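Local coordinates for protein Poly(A) RNA polymerase GLD2 (Rattus norvegicus, PDB 6LBK) that probably adds successive AMP units from ATP to the 3' ends of selected cytoplasmic mRNAs, and single nucleotides to certain microRNAs, at residues F94-F103 / G183-A194; G222-L231 / E330-V341. The protein carries 1 engineered substitution. All blocks are in the same frame, centred on the assembly; numbering follows the deposited sequence.

Interaction 1 (F94-F103 / G183-A194)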
loop_
_atom_site.group_PDB
_atom_site.type_symbol
_atom_site.label_atom_id
_atom_site.label_comp_id
_atom_site.label_asym_id
_atom_site.label_seq_id
_atom_site.Cartn_x
_atom_site.Cartn_y
_atom_site.Cartn_z
ATOM N N PHE A 94 9.705 -11.166 -8.152
ATOM C CA PHE A 94 8.390 -11.231 -7.523
ATOM C C PHE A 94 7.601 -9.959 -7.771
ATOM O O PHE A 94 8.111 -8.856 -7.529
ATOM C CB PHE A 94 8.516 -11.441 -6.019
ATOM C CG PHE A 94 8.893 -12.819 -5.635
ATOM C CD1 PHE A 94 10.203 -13.248 -5.724
ATOM C CD2 PHE A 94 7.940 -13.681 -5.141
ATOM C CE1 PHE A 94 10.546 -14.536 -5.330
ATOM C CE2 PHE A 94 8.272 -14.974 -4.763
ATOM C CZ PHE A 94 9.576 -15.405 -4.854
ATOM N N LEU A 95 6.340 -10.104 -8.180
ATOM C CA LEU A 95 5.425 -8.968 -8.083
ATOM C C LEU A 95 5.067 -8.756 -6.626
ATOM O O LEU A 95 4.800 -9.720 -5.908
ATOM C CB LEU A 95 4.153 -9.195 -8.886
ATOM C CG LEU A 95 4.068 -8.420 -10.207
ATOM C CD1 LEU A 95 2.748 -8.660 -10.924
ATOM C CD2 LEU A 95 4.278 -6.957 -9.976
ATOM N N VAL A 96 5.108 -7.496 -6.185
ATOM C CA VAL A 96 4.831 -7.099 -4.808
ATOM C C VAL A 96 4.017 -5.798 -4.806
ATOM O O VAL A 96 3.910 -5.100 -5.816
ATOM C CB VAL A 96 6.147 -6.913 -4.022
ATOM C CG1 VAL A 96 6.879 -8.226 -3.898
ATOM C CG2 VAL A 96 7.044 -5.887 -4.727
ATOM N N GLY A 97 3.416 -5.478 -3.658
ATOM C CA GLY A 97 2.752 -4.193 -3.510
ATOM C C GLY A 97 1.345 -4.145 -4.090
ATOM O O GLY A 97 0.622 -5.149 -4.133
ATOM N N SER A 98 0.960 -2.943 -4.553
ATOM C CA SER A 98 -0.397 -2.720 -5.052
ATOM C C SER A 98 -0.789 -3.678 -6.171
ATOM O O SER A 98 -1.972 -4.027 -6.301
ATOM C CB SER A 98 -0.528 -1.293 -5.534
ATOM O OG SER A 98 -0.316 -0.413 -4.435
ATOM N N SER A 99 0.173 -4.102 -7.002
ATOM C CA SER A 99 -0.152 -5.016 -8.091
ATOM C C SER A 99 -0.731 -6.321 -7.573
ATOM O O SER A 99 -1.608 -6.909 -8.213
ATOM C CB SER A 99 1.084 -5.269 -8.941
ATOM O OG SER A 99 1.580 -4.027 -9.406
ATOM N N LEU A 100 -0.350 -6.734 -6.375
ATOM C CA LEU A 100 -0.798 -8.022 -5.885
ATOM C C LEU A 100 -1.425 -8.012 -4.492
ATOM O O LEU A 100 -2.093 -8.988 -4.147
ATOM C CB LEU A 100 0.386 -9.001 -5.914
ATOM C CG LEU A 100 0.108 -10.333 -6.579
ATOM C CD1 LEU A 100 -0.673 -10.163 -7.887
ATOM C CD2 LEU A 100 1.483 -10.912 -6.851
ATOM N N ASN A 101 -1.299 -6.934 -3.713
ATOM C CA ASN A 101 -1.819 -6.920 -2.345
ATOM C C ASN A 101 -3.327 -6.684 -2.271
ATOM O O ASN A 101 -3.846 -6.505 -1.171
ATOM C CB ASN A 101 -1.095 -5.853 -1.503
ATOM C CG ASN A 101 -1.428 -4.429 -1.929
ATOM O OD1 ASN A 101 -2.390 -4.195 -2.653
ATOM N ND2 ASN A 101 -0.597 -3.486 -1.526
ATOM N N GLY A 102 -4.028 -6.619 -3.400
ATOM C CA GLY A 102 -5.459 -6.393 -3.416
ATOM C C GLY A 102 -5.902 -4.947 -3.380
ATOM O O GLY A 102 -7.098 -4.686 -3.540
ATOM N N PHE A 103 -4.993 -3.996 -3.241
ATOM C CA PHE A 103 -5.370 -2.588 -3.194
ATOM C C PHE A 103 -4.871 -1.829 -4.425
ATOM O O PHE A 103 -4.455 -0.667 -4.339
ATOM C CB PHE A 103 -4.869 -1.931 -1.907
ATOM C CG PHE A 103 -5.313 -2.618 -0.660
ATOM C CD1 PHE A 103 -6.646 -2.758 -0.366
ATOM C CD2 PHE A 103 -4.395 -3.101 0.237
ATOM C CE1 PHE A 103 -7.054 -3.390 0.806
ATOM C CE2 PHE A 103 -4.789 -3.725 1.392
ATOM C CZ PHE A 103 -6.119 -3.871 1.682
ATOM N N GLY A 183 8.757 -6.866 1.551
ATOM C CA GLY A 183 7.670 -6.475 0.670
ATOM C C GLY A 183 6.912 -7.656 0.088
ATOM O O GLY A 183 5.714 -7.550 -0.181
ATOM N N ILE A 184 7.594 -8.799 -0.120
ATOM C CA ILE A 184 6.868 -10.017 -0.479
ATOM C C ILE A 184 5.946 -10.438 0.666
ATOM O O ILE A 184 4.735 -10.634 0.468
ATOM C CB ILE A 184 7.830 -11.148 -0.889
ATOM C CG1 ILE A 184 8.616 -10.810 -2.170
ATOM C CG2 ILE A 184 7.065 -12.458 -1.056
ATOM C CD1 ILE A 184 9.788 -11.707 -2.411
ATOM N N ARG A 185 6.473 -10.482 1.898
ATOM C CA ARG A 185 5.654 -10.941 3.024
ATOM C C ARG A 185 4.421 -10.062 3.223
ATOM O O ARG A 185 3.277 -10.550 3.213
ATOM C CB ARG A 185 6.481 -10.993 4.308
ATOM C CG ARG A 185 7.676 -11.914 4.185
ATOM C CD ARG A 185 8.124 -12.493 5.500
ATOM N NE ARG A 185 9.160 -13.482 5.223
ATOM C CZ ARG A 185 8.916 -14.759 4.952
ATOM N NH1 ARG A 185 7.671 -15.212 4.939
ATOM N NH2 ARG A 185 9.912 -15.578 4.686
ATOM N N ASN A 186 4.616 -8.750 3.316
ATOM C CA ASN A 186 3.446 -7.946 3.626
ATOM C C ASN A 186 2.486 -7.877 2.451
ATOM O O ASN A 186 1.279 -7.712 2.686
ATOM C CB ASN A 186 3.844 -6.554 4.118
ATOM C CG ASN A 186 4.700 -5.793 3.137
ATOM O OD1 ASN A 186 4.480 -5.838 1.925
ATOM N ND2 ASN A 186 5.685 -5.064 3.663
ATOM N N THR A 187 2.976 -8.137 1.215
ATOM C CA THR A 187 2.047 -8.196 0.081
ATOM C C THR A 187 0.905 -9.148 0.385
ATOM O O THR A 187 -0.266 -8.832 0.128
ATOM C CB THR A 187 2.744 -8.608 -1.224
ATOM O OG1 THR A 187 3.526 -7.515 -1.720
ATOM C CG2 THR A 187 1.706 -8.958 -2.272
ATOM N N PHE A 188 1.229 -10.310 0.955
ATOM C CA PHE A 188 0.212 -11.319 1.170
ATOM C C PHE A 188 -0.445 -11.198 2.533
ATOM O O PHE A 188 -1.561 -11.705 2.705
ATOM C CB PHE A 188 0.817 -12.709 0.917
ATOM C CG PHE A 188 1.266 -12.856 -0.489
ATOM C CD1 PHE A 188 0.322 -12.970 -1.509
ATOM C CD2 PHE A 188 2.602 -12.768 -0.821
ATOM C CE1 PHE A 188 0.705 -13.036 -2.822
ATOM C CE2 PHE A 188 3.006 -12.857 -2.149
ATOM C CZ PHE A 188 2.053 -12.984 -3.150
ATOM N N LEU A 189 0.183 -10.483 3.476
ATOM C CA LEU A 189 -0.558 -10.044 4.651
ATOM C C LEU A 189 -1.689 -9.131 4.225
ATOM O O LEU A 189 -2.867 -9.445 4.423
ATOM C CB LEU A 189 0.380 -9.329 5.616
ATOM C CG LEU A 189 -0.221 -8.641 6.819
ATOM C CD1 LEU A 189 -0.825 -9.701 7.696
ATOM C CD2 LEU A 189 0.910 -7.950 7.494
ATOM N N LEU A 190 -1.330 -8.060 3.512
ATOM C CA LEU A 190 -2.281 -7.047 3.071
ATOM C C LEU A 190 -3.333 -7.645 2.160
ATOM O O LEU A 190 -4.533 -7.351 2.300
ATOM C CB LEU A 190 -1.534 -5.933 2.336
ATOM C CG LEU A 190 -1.230 -4.656 3.127
ATOM C CD1 LEU A 190 -0.441 -4.920 4.407
ATOM C CD2 LEU A 190 -0.550 -3.629 2.213
ATOM N N ARG A 191 -2.910 -8.534 1.263
ATOM C CA ARG A 191 -3.859 -9.194 0.376
ATOM C C ARG A 191 -4.902 -9.967 1.174
ATOM O O ARG A 191 -6.091 -9.943 0.836
ATOM C CB ARG A 191 -3.119 -10.121 -0.604
ATOM C CG ARG A 191 -4.047 -10.959 -1.461
ATOM C CD ARG A 191 -3.375 -11.569 -2.656
ATOM N NE ARG A 191 -4.328 -12.330 -3.463
ATOM C CZ ARG A 191 -4.969 -11.867 -4.538
ATOM N NH1 ARG A 191 -5.828 -12.654 -5.177
ATOM N NH2 ARG A 191 -4.757 -10.626 -4.974
ATOM N N THR A 192 -4.485 -10.614 2.268
ATOM C CA THR A 192 -5.427 -11.389 3.073
ATOM C C THR A 192 -6.425 -10.478 3.774
ATOM O O THR A 192 -7.596 -10.837 3.923
ATOM C CB THR A 192 -4.664 -12.257 4.084
ATOM O OG1 THR A 192 -3.703 -13.052 3.384
ATOM C CG2 THR A 192 -5.616 -13.190 4.817
ATOM N N TYR A 193 -5.980 -9.287 4.173
ATOM C CA TYR A 193 -6.904 -8.281 4.663
ATOM C C TYR A 193 -7.797 -7.772 3.540
ATOM O O TYR A 193 -8.997 -7.539 3.750
ATOM C CB TYR A 193 -6.122 -7.119 5.244
ATOM C CG TYR A 193 -5.546 -7.314 6.613
ATOM C CD1 TYR A 193 -6.365 -7.450 7.720
ATOM C CD2 TYR A 193 -4.170 -7.286 6.809
ATOM C CE1 TYR A 193 -5.832 -7.575 8.973
ATOM C CE2 TYR A 193 -3.633 -7.413 8.060
ATOM C CZ TYR A 193 -4.465 -7.552 9.134
ATOM O OH TYR A 193 -3.919 -7.682 10.380
ATOM N N ALA A 194 -7.218 -7.586 2.339
ATOM C CA ALA A 194 -7.951 -6.969 1.235
ATOM C C ALA A 194 -9.194 -7.771 0.871
ATOM O O ALA A 194 -10.169 -7.218 0.358
ATOM C CB ALA A 194 -7.031 -6.803 0.022
#
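Ile184 lays its terminal methyl over one face of the Phe94 ring, the two side chains crossing at about a right angle; CD1 of Ile184 stands 3.8 Å from the centroid of the Phe94 ring, a CH-pi contact displaced toward the rim. At the other end of the contact Ala194 treats Phe103 likewise: CB of Ala194 sits over a ring face, 3.5 Å from CZ of Phe103, and the short alanine lets the ring lie close to the helix backbone. The Arg191 guanidinium works through its edge, NH2 of Arg191 donating to Leu100 O at 3.2 Å, with the oxygen 17° out of the guanidinium plane; the extended chain carries the group there.

Thr187 joins helix and loop at the middle. Gly97 N donates to Thr187 OG1 over 2.8 Å, almost straight at 170°, while that hydroxyl gives its proton to Gly183 O one helical turn back. With OG1 beside its own backbone N (chi1 -74°), it can serve both. A valine here keeps much of the shape but would probably leave the Gly97 N-H without its acceptor and Gly183 O without its second donor. Next to it, CG1 of Val96 packs on CG1 of Ile184 at 3.6 Å. Asn101 folds its side chain into an Asx turn, OD1 accepting from Phe103 N at 2.7 Å, and its carbonyl O rests 3.1 Å from Arg191 CA. Gly102 suits its place because a CB there would collide with that of Ala194.

Gly97 and Ser98 fit the hG[GS] motif, which in nucleotidyltransferases lies at the active site, consistent with Val96 lying close to Asp111, inferred to bind magnesium. Strand 91-96 is an edge strand of the five-stranded palm sheet, hydrogen-bonded to strand 110-116; helix 182-194 packs against its end and the following loop, and helix 200-213 adds side chains around Phe103.

Interaction 2 (G222-L231 / E330-V341)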
loop_
_atom_site.group_PDB
_atom_site.type_symbol
_atom_site.label_atom_id
_atom_site.label_comp_id
_atom_site.label_asym_id
_atom_site.label_seq_id
_atom_site.Cartn_x
_atom_site.Cartn_y
_atom_site.Cartn_z
ATOM N N GLY A 222 7.654 14.068 0.643
ATOM C CA GLY A 222 7.540 14.432 2.043
ATOM C C GLY A 222 6.277 14.002 2.782
ATOM O O GLY A 222 6.212 14.197 4.001
ATOM N N THR A 223 5.287 13.401 2.101
ATOM C CA THR A 223 3.979 13.078 2.666
ATOM C C THR A 223 3.804 11.569 2.888
ATOM O O THR A 223 4.786 10.843 3.070
ATOM C CB THR A 223 2.901 13.687 1.762
ATOM O OG1 THR A 223 3.101 13.276 0.397
ATOM C CG2 THR A 223 2.892 15.217 1.870
ATOM N N LEU A 224 2.540 11.096 2.897
ATOM C CA LEU A 224 2.239 9.733 3.350
ATOM C C LEU A 224 2.413 8.692 2.251
ATOM O O LEU A 224 1.801 8.792 1.186
ATOM C CB LEU A 224 0.806 9.648 3.847
ATOM C CG LEU A 224 0.405 10.437 5.073
ATOM C CD1 LEU A 224 -1.083 10.425 5.117
ATOM C CD2 LEU A 224 1.007 9.734 6.276
ATOM N N SER A 225 3.166 7.642 2.544
ATOM C CA SER A 225 3.287 6.565 1.580
ATOM C C SER A 225 1.976 5.800 1.481
ATOM O O SER A 225 1.177 5.770 2.421
ATOM C CB SER A 225 4.420 5.607 1.961
ATOM O OG SER A 225 4.119 4.906 3.149
ATOM N N SER A 226 1.764 5.174 0.316
ATOM C CA SER A 226 0.568 4.369 0.122
ATOM C C SER A 226 0.475 3.293 1.186
ATOM O O SER A 226 -0.617 2.995 1.688
ATOM C CB SER A 226 0.593 3.735 -1.259
ATOM O OG SER A 226 0.202 4.669 -2.247
ATOM N N TYR A 227 1.621 2.696 1.535
ATOM C CA TYR A 227 1.654 1.660 2.562
ATOM C C TYR A 227 1.258 2.223 3.922
ATOM O O TYR A 227 0.544 1.562 4.687
ATOM C CB TYR A 227 3.043 1.031 2.614
ATOM C CG TYR A 227 3.192 -0.226 3.451
ATOM C CD1 TYR A 227 2.190 -1.192 3.492
ATOM C CD2 TYR A 227 4.371 -0.471 4.166
ATOM C CE1 TYR A 227 2.347 -2.365 4.242
ATOM C CE2 TYR A 227 4.538 -1.634 4.916
ATOM C CZ TYR A 227 3.517 -2.585 4.943
ATOM O OH TYR A 227 3.683 -3.751 5.673
ATOM N N SER A 228 1.719 3.436 4.246
ATOM C CA SER A 228 1.296 4.065 5.494
ATOM C C SER A 228 -0.209 4.230 5.529
ATOM O O SER A 228 -0.859 3.877 6.517
ATOM C CB SER A 228 1.963 5.419 5.655
ATOM O OG SER A 228 3.344 5.255 5.887
ATOM N N LEU A 229 -0.787 4.738 4.439
ATOM C CA LEU A 229 -2.234 4.924 4.380
ATOM C C LEU A 229 -2.967 3.606 4.548
ATOM O O LEU A 229 -3.955 3.532 5.277
ATOM C CB LEU A 229 -2.642 5.568 3.062
ATOM C CG LEU A 229 -2.761 7.063 2.928
ATOM C CD1 LEU A 229 -3.128 7.283 1.506
ATOM C CD2 LEU A 229 -3.853 7.589 3.849
ATOM N N VAL A 230 -2.574 2.591 3.780
ATOM C CA VAL A 230 -3.209 1.278 3.863
ATOM C C VAL A 230 -3.171 0.779 5.281
ATOM O O VAL A 230 -4.144 0.214 5.776
ATOM C CB VAL A 230 -2.537 0.268 2.902
ATOM C CG1 VAL A 230 -3.165 -1.094 3.077
ATOM C CG2 VAL A 230 -2.712 0.714 1.461
ATOM N N LEU A 231 -2.048 0.952 5.951
ATOM C CA LEU A 231 -1.952 0.516 7.338
ATOM C C LEU A 231 -2.838 1.367 8.223
ATOM O O LEU A 231 -3.347 0.877 9.226
ATOM C CB LEU A 231 -0.488 0.568 7.815
ATOM C CG LEU A 231 0.556 -0.403 7.218
ATOM C CD1 LEU A 231 1.945 -0.239 7.860
ATOM C CD2 LEU A 231 0.134 -1.859 7.297
ATOM N N GLU A 330 5.762 -1.012 10.878
ATOM C CA GLU A 330 5.736 -2.087 9.897
ATOM C C GLU A 330 5.376 -3.377 10.639
ATOM O O GLU A 330 5.853 -3.590 11.756
ATOM C CB GLU A 330 7.093 -2.190 9.183
ATOM C CG GLU A 330 7.076 -2.549 7.692
ATOM C CD GLU A 330 6.741 -4.022 7.368
ATOM O OE1 GLU A 330 7.076 -4.912 8.181
ATOM O OE2 GLU A 330 6.142 -4.285 6.289
ATOM N N PRO A 331 4.467 -4.204 10.107
ATOM C CA PRO A 331 4.031 -5.394 10.867
ATOM C C PRO A 331 5.053 -6.531 10.926
ATOM O O PRO A 331 5.000 -7.322 11.880
ATOM C CB PRO A 331 2.741 -5.829 10.157
ATOM C CG PRO A 331 2.775 -5.190 8.844
ATOM C CD PRO A 331 3.638 -3.963 8.921
ATOM N N PHE A 332 5.993 -6.639 9.980
ATOM C CA PHE A 332 6.964 -7.729 10.029
ATOM C C PHE A 332 8.290 -7.298 10.650
ATOM O O PHE A 332 8.817 -8.012 11.503
ATOM C CB PHE A 332 7.186 -8.334 8.624
ATOM C CG PHE A 332 5.993 -9.124 8.085
ATOM C CD1 PHE A 332 5.676 -10.378 8.599
ATOM C CD2 PHE A 332 5.207 -8.622 7.066
ATOM C CE1 PHE A 332 4.595 -11.101 8.114
ATOM C CE2 PHE A 332 4.118 -9.339 6.586
ATOM C CZ PHE A 332 3.822 -10.580 7.110
ATOM N N ASP A 333 8.854 -6.155 10.269
ATOM C CA ASP A 333 9.980 -5.573 10.995
ATOM C C ASP A 333 9.548 -4.330 11.771
ATOM O O ASP A 333 8.438 -3.815 11.616
ATOM C CB ASP A 333 11.124 -5.230 10.041
ATOM C CG ASP A 333 10.708 -4.285 8.954
ATOM O OD1 ASP A 333 9.533 -3.909 8.948
ATOM O OD2 ASP A 333 11.529 -3.933 8.080
ATOM N N GLY A 334 10.431 -3.848 12.636
ATOM C CA GLY A 334 10.059 -2.733 13.487
ATOM C C GLY A 334 10.582 -1.392 13.020
ATOM O O GLY A 334 11.658 -0.966 13.455
ATOM N N THR A 335 9.851 -0.722 12.131
ATOM C CA THR A 335 10.326 0.523 11.537
ATOM C C THR A 335 9.132 1.405 11.174
ATOM O O THR A 335 8.007 0.928 10.997
ATOM C CB THR A 335 11.224 0.262 10.301
ATOM O OG1 THR A 335 10.558 -0.601 9.371
ATOM C CG2 THR A 335 12.565 -0.362 10.674
ATOM N N ASN A 336 9.399 2.705 11.051
ATOM C CA ASN A 336 8.378 3.718 10.795
ATOM C C ASN A 336 8.139 3.851 9.293
ATOM O O ASN A 336 9.025 4.307 8.564
ATOM C CB ASN A 336 8.795 5.063 11.380
ATOM C CG ASN A 336 7.728 6.130 11.209
ATOM O OD1 ASN A 336 6.572 5.831 10.900
ATOM N ND2 ASN A 336 8.107 7.383 11.420
ATOM N N THR A 337 6.941 3.456 8.825
ATOM C CA THR A 337 6.639 3.554 7.401
ATOM C C THR A 337 6.429 4.994 6.952
ATOM O O THR A 337 6.684 5.318 5.779
ATOM C CB THR A 337 5.392 2.745 7.069
ATOM O OG1 THR A 337 4.258 3.395 7.669
ATOM C CG2 THR A 337 5.516 1.314 7.565
ATOM N N ALA A 338 5.955 5.862 7.846
ATOM C CA ALA A 338 5.735 7.268 7.534
ATOM C C ALA A 338 6.963 8.106 7.848
ATOM O O ALA A 338 6.861 9.334 7.975
ATOM C CB ALA A 338 4.521 7.810 8.290
ATOM N N ARG A 339 8.113 7.453 7.977
ATOM C CA ARG A 339 9.380 8.120 8.238
ATOM C C ARG A 339 9.647 9.255 7.262
ATOM O O ARG A 339 10.414 10.164 7.587
ATOM C CB ARG A 339 10.493 7.078 8.176
ATOM C CG ARG A 339 11.891 7.551 8.512
ATOM C CD ARG A 339 12.873 6.361 8.585
ATOM N NE ARG A 339 12.885 5.692 9.889
ATOM C CZ ARG A 339 12.679 4.390 10.081
ATOM N NH1 ARG A 339 12.453 3.587 9.048
ATOM N NH2 ARG A 339 12.708 3.887 11.313
ATOM N N ALA A 340 9.031 9.219 6.074
ATOM C CA ALA A 340 9.212 10.264 5.076
ATOM C C ALA A 340 8.584 11.591 5.480
ATOM O O ALA A 340 8.908 12.619 4.880
ATOM C CB ALA A 340 8.613 9.813 3.742
ATOM N N VAL A 341 7.673 11.603 6.448
ATOM C CA VAL A 341 7.043 12.844 6.888
ATOM C C VAL A 341 7.935 13.437 7.974
ATOM O O VAL A 341 7.818 13.102 9.153
ATOM C CB VAL A 341 5.623 12.617 7.381
ATOM C CG1 VAL A 341 5.014 13.950 7.786
ATOM C CG2 VAL A 341 4.800 11.911 6.322
#
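Tyr227 and Glu330 make the first polar link: the phenol OH of Tyr227 donates to OE2 of Glu330 at 2.6 Å, reaching it from above the carboxylate plane. A glutamate suits this place because its other oxygen serves its own loop, OE1 of Glu330 accepting from Phe332 N at 2.7 Å and also from Asp333 N. The second link is a row of hydroxyls, Ser228 OG being hydrogen-bonded to Thr337 OG1 (2.7 Å) and to OG of Ser225 (2.9 Å), the N-cap residue.

This contact ties the start of helix 226-239 to the irregular loop of the PAP-associated region, an element shared with Cid1-type polymerases. Within that loop an Asx turn, Asn336 OD1 accepting from Ala338 N, shapes the chain around Thr337.

Apolar contacts fill in between. Thr337 CG2, set anti to its carbonyl carbon, approaches Leu231 CD1 at 3.9 Å, and that leucine methyl also lies over the centre of the Tyr227 ring.

Carbon-to-oxygen packing completes the contact. Pro331 CD abuts Tyr227 OH at 3.3 Å; toward Gly222 the backbones draw together, Val341 CA making a CA-H...O contact of 3.3 Å with Gly222 O, and Val341 CG2 meets Thr223 O at 3.4 Å.

Interactions 1 and 2 have centres about 15 Å apart and meet at Asn186, on helix 182-194. Asn186 ND2 lies 2.8 Å from Glu330 OE2, a probable hydrogen bond, so the carboxylate oxygen held by Tyr227 is also reached from the helix of interaction 1; Phe332 CE2 packs 3.3 Å from Asn186 CA. Val230 adds a second bridge, touching Phe103 and Leu190. Relative to the catalytic magnesium site, inferred by similarity at Asp109 and Asp111, interaction 1 is the closer: the Val96 side chain is about 4 Å from that of Asp111, against about 9 Å for the Tyr227 side chain. Helix 182-194 and the loop 330-341 are thus joined at Asn186.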